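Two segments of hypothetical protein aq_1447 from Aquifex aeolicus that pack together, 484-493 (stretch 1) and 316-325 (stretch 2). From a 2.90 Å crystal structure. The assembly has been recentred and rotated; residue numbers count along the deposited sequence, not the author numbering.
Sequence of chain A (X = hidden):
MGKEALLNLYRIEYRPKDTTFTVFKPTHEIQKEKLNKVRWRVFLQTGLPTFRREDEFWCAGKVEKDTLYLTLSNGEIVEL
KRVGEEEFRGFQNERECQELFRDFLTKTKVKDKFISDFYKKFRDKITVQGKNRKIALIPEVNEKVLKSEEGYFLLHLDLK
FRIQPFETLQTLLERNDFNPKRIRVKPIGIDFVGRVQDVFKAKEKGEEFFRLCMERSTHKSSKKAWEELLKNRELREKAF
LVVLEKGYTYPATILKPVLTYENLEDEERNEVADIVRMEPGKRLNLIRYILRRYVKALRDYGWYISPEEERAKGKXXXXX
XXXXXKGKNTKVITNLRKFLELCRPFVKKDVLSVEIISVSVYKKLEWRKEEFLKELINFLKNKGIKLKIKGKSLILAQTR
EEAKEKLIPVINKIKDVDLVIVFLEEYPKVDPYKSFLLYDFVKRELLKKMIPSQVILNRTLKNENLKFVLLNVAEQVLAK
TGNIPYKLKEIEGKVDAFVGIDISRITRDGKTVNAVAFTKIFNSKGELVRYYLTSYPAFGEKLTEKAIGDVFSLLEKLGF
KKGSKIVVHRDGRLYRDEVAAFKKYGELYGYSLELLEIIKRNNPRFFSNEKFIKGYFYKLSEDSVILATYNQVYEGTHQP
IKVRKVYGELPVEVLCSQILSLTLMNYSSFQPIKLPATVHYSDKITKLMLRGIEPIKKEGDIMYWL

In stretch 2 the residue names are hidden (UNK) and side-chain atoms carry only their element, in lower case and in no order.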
# COMPACT_ATOMS: atom_id res chain seq x y z
N ILE A 484 -13.85 17.47 -18.47
CA ILE A 484 -12.42 17.63 -18.18
C ILE A 484 -11.81 18.95 -18.68
O ILE A 484 -11.98 19.33 -19.85
CB ILE A 484 -11.60 16.38 -18.64
CG1 ILE A 484 -11.73 16.14 -20.15
CG2 ILE A 484 -12.04 15.14 -17.84
CD1 ILE A 484 -10.54 15.41 -20.75
N PRO A 485 -11.11 19.68 -17.80
CA PRO A 485 -10.49 20.96 -18.16
C PRO A 485 -9.44 20.94 -19.26
O PRO A 485 -9.33 21.87 -20.08
CB PRO A 485 -9.90 21.45 -16.84
CG PRO A 485 -9.67 20.17 -16.07
CD PRO A 485 -10.86 19.37 -16.38
N TYR A 486 -8.69 19.85 -19.27
CA TYR A 486 -7.62 19.66 -20.20
C TYR A 486 -7.29 18.18 -20.32
O TYR A 486 -7.80 17.36 -19.54
CB TYR A 486 -6.37 20.43 -19.71
CG TYR A 486 -5.97 20.16 -18.26
CD1 TYR A 486 -5.22 19.02 -17.92
CD2 TYR A 486 -6.39 20.99 -17.23
CE1 TYR A 486 -4.90 18.72 -16.59
CE2 TYR A 486 -6.08 20.69 -15.87
CZ TYR A 486 -5.34 19.56 -15.56
OH TYR A 486 -5.08 19.22 -14.26
N LYS A 487 -6.40 17.87 -21.26
CA LYS A 487 -5.90 16.51 -21.49
C LYS A 487 -4.51 16.71 -22.01
O LYS A 487 -4.20 17.77 -22.54
CB LYS A 487 -6.75 15.69 -22.47
CG LYS A 487 -6.74 16.14 -23.93
CD LYS A 487 -7.66 15.27 -24.77
CE LYS A 487 -7.57 15.67 -26.23
NZ LYS A 487 -8.27 14.67 -27.08
N LEU A 488 -3.67 15.68 -21.85
CA LEU A 488 -2.29 15.70 -22.29
C LEU A 488 -2.20 15.82 -23.81
O LEU A 488 -3.12 15.39 -24.52
CB LEU A 488 -1.56 14.44 -21.81
CG LEU A 488 -1.35 14.28 -20.31
CD1 LEU A 488 -1.37 12.83 -19.93
CD2 LEU A 488 -0.04 14.95 -19.88
N LYS A 489 -1.16 16.49 -24.28
CA LYS A 489 -0.92 16.72 -25.69
C LYS A 489 -0.19 15.53 -26.30
O LYS A 489 -0.49 15.12 -27.40
CB LYS A 489 -0.06 17.97 -25.85
CG LYS A 489 0.46 18.26 -27.25
CD LYS A 489 1.56 19.26 -27.15
CE LYS A 489 2.14 19.56 -28.48
NZ LYS A 489 2.16 21.04 -28.67
N GLU A 490 0.80 15.02 -25.57
CA GLU A 490 1.58 13.90 -26.05
C GLU A 490 2.00 13.10 -24.83
O GLU A 490 2.17 13.69 -23.77
CB GLU A 490 2.83 14.47 -26.77
CG GLU A 490 3.68 13.46 -27.57
CD GLU A 490 2.91 12.75 -28.70
OE1 GLU A 490 2.29 13.44 -29.54
OE2 GLU A 490 2.91 11.49 -28.73
N ILE A 491 1.95 11.76 -24.92
CA ILE A 491 2.46 10.91 -23.85
C ILE A 491 3.57 10.20 -24.59
O ILE A 491 3.33 9.69 -25.70
CB ILE A 491 1.47 9.84 -23.34
CG1 ILE A 491 0.44 10.47 -22.41
CG2 ILE A 491 2.20 8.73 -22.56
CD1 ILE A 491 -0.68 9.53 -21.98
N GLU A 492 4.74 10.12 -23.97
CA GLU A 492 5.90 9.47 -24.58
C GLU A 492 5.69 7.98 -24.82
O GLU A 492 5.37 7.26 -23.87
CB GLU A 492 7.15 9.67 -23.69
CG GLU A 492 8.49 9.22 -24.34
CD GLU A 492 9.70 9.42 -23.44
OE1 GLU A 492 9.73 10.44 -22.71
OE2 GLU A 492 10.63 8.56 -23.47
N GLY A 493 5.68 7.57 -26.10
CA GLY A 493 5.61 6.15 -26.36
C GLY A 493 4.71 5.32 -27.23
O GLY A 493 4.84 4.09 -27.12
N UNK A 316 13.89 12.34 -14.67
CA UNK A 316 13.34 11.79 -15.89
C UNK A 316 12.29 12.78 -16.37
O UNK A 316 11.32 13.05 -15.67
c UNK A 316 12.58 9.38 -16.69
c UNK A 316 11.84 8.23 -16.12
c UNK A 316 12.69 10.43 -15.59
c UNK A 316 13.94 8.92 -17.17
N UNK A 317 12.54 13.41 -17.50
CA UNK A 317 11.57 14.35 -18.03
C UNK A 317 10.43 13.54 -18.61
O UNK A 317 10.58 12.37 -19.00
o UNK A 317 12.57 17.28 -17.75
c UNK A 317 13.05 16.38 -18.44
n UNK A 317 14.36 16.27 -18.67
c UNK A 317 12.16 15.31 -19.08
N UNK A 318 9.26 14.13 -18.51
CA UNK A 318 8.07 13.51 -18.99
C UNK A 318 7.27 14.57 -19.72
O UNK A 318 7.53 15.76 -19.54
c UNK A 318 7.29 12.91 -17.81
c UNK A 318 6.98 13.90 -16.70
c UNK A 318 6.34 15.70 -14.62
c UNK A 318 5.74 14.58 -16.68
c UNK A 318 7.58 15.03 -14.62
c UNK A 318 7.89 14.14 -15.67
c UNK A 318 5.42 15.48 -15.63
N UNK A 319 6.30 14.13 -20.53
CA UNK A 319 5.45 15.04 -21.28
C UNK A 319 4.34 15.61 -20.37
O UNK A 319 3.31 14.98 -20.13
c UNK A 319 4.87 14.32 -22.48
c UNK A 319 7.63 14.10 -25.25
c UNK A 319 6.70 14.76 -24.20
n UNK A 319 8.45 15.05 -26.09
c UNK A 319 5.87 13.71 -23.45
N UNK A 320 4.58 16.80 -19.83
CA UNK A 320 3.64 17.46 -18.92
C UNK A 320 2.70 18.46 -19.57
O UNK A 320 1.84 19.03 -18.90
o UNK A 320 5.99 18.97 -19.37
c UNK A 320 5.75 18.71 -18.17
c UNK A 320 4.39 18.15 -17.76
o UNK A 320 6.59 18.86 -17.25
N UNK A 321 2.86 18.64 -20.87
CA UNK A 321 2.04 19.59 -21.60
C UNK A 321 0.63 19.09 -21.79
O UNK A 321 0.39 17.98 -22.29
c UNK A 321 1.80 21.05 -23.66
c UNK A 321 2.66 19.98 -22.96
o UNK A 321 3.98 20.51 -22.73
N UNK A 322 -0.29 19.92 -21.30
CA UNK A 322 -1.72 19.69 -21.37
C UNK A 322 -2.39 20.76 -22.25
O UNK A 322 -1.86 21.85 -22.44
c UNK A 322 -2.35 21.15 -19.36
c UNK A 322 -1.62 18.71 -19.03
c UNK A 322 -2.34 19.71 -19.95
N UNK A 323 -3.58 20.44 -22.76
CA UNK A 323 -4.33 21.38 -23.59
C UNK A 323 -5.84 21.31 -23.39
O UNK A 323 -6.36 20.27 -23.00
c UNK A 323 -3.96 21.21 -25.08
c UNK A 323 -5.00 18.97 -25.82
c UNK A 323 -3.78 19.89 -25.85
c UNK A 323 -3.42 20.25 -27.29
N UNK A 324 -6.53 22.41 -23.66
CA UNK A 324 -7.99 22.48 -23.53
C UNK A 324 -8.73 22.16 -24.86
O UNK A 324 -8.11 21.62 -25.79
o UNK A 324 -9.06 25.96 -23.64
c UNK A 324 -8.42 23.82 -22.91
c UNK A 324 -8.32 25.00 -23.87
o UNK A 324 -7.52 25.00 -24.83
N UNK A 325 -10.04 22.43 -24.91
CA UNK A 325 -10.87 22.15 -26.09
C UNK A 325 -10.57 23.04 -27.26
O UNK A 325 -10.87 22.68 -28.41
c UNK A 325 -12.32 22.24 -25.75

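Position 316 carries four carbons forked at the second and stays out of reach of stretch 1; four carbons, the second bearing two terminal methyls, make a leucine: Leu316. At 317 two carbons end in one oxygen and one nitrogen, a carboxamide whose end leads away from the contact, while the backbone O of 317 lies 4.3 Å from Glu492 OE1: this is Asn317. Position 318 has one carbon followed by a six-carbon ring with no heteroatom, and its side chain makes no contact with stretch 1; it is phenylalanine, Phe318.

At 319 four carbons in a row end in nitrogen. The side chain starts toward stretch 1, the CB of 319 lying 3.1 Å from Glu490 O and the next carbon approaching Glu492 N, before the nitrogen end leads away. This is a lysine, Lys319; on the side chain, the closest approaches come from the aliphatic part, while Lys319 O lies 3.4 Å from Leu488 CD2. Position 320 has two carbons, the second bearing two oxygens, and points away: an aspartate by its atoms, Asp320.

At 321 the first carbon carries one oxygen and one carbon; that terminal carbon meets Lys489 CD, while the backbone O of 321 accepts a hydrogen bond from Lys489 N (2.9 Å). The pattern is that of threonine, Thr321. Position 322 has three carbons branching at the first. The CB of 322 lies 3.6 Å from Tyr486 CD1, oblique to the ring, and one terminal carbon approaches Leu488 CD2, so the short branched side chain joins two buried apolar neighbours; hence valine, Val322, with CG1 4.2 Å from Leu488 CD2.

Position 323 again has four carbons forked at the second; one terminal carbon packs against Lys487 CG and the forking carbon approaches Lys489 CB. This is another leucine, Leu323, with CD1 3.8 Å from Lys487 CG. At 324 two carbons end in two oxygens; the CB of 324 is 3.6 Å from Pro485 O, but the carboxylate turns away and is hydrogen-bonded outside this contact. This is Asp324. A single side-chain carbon at 325, not in contact with stretch 1, identifies Ala325.

The contact is built on a short antiparallel pairing. Lys487 and Leu323 form a hydrogen-bonded pair, with Leu323 N donating to Lys487 O (2.7 Å) and Lys487 N to Leu323 O (3.0 Å); the bond from Lys489 N to Thr321 O continues the ladder beyond the non-hydrogen-bonded pair of Leu488 and Val322. Lys487 and Leu323 share one face of the sheet, whereas Val322 packs against Tyr486 and Leu488. Backbone bonds thus set the register, and apolar contacts fill in around them.

Stretch 2, residues 316-325: LNFKDTVLDA
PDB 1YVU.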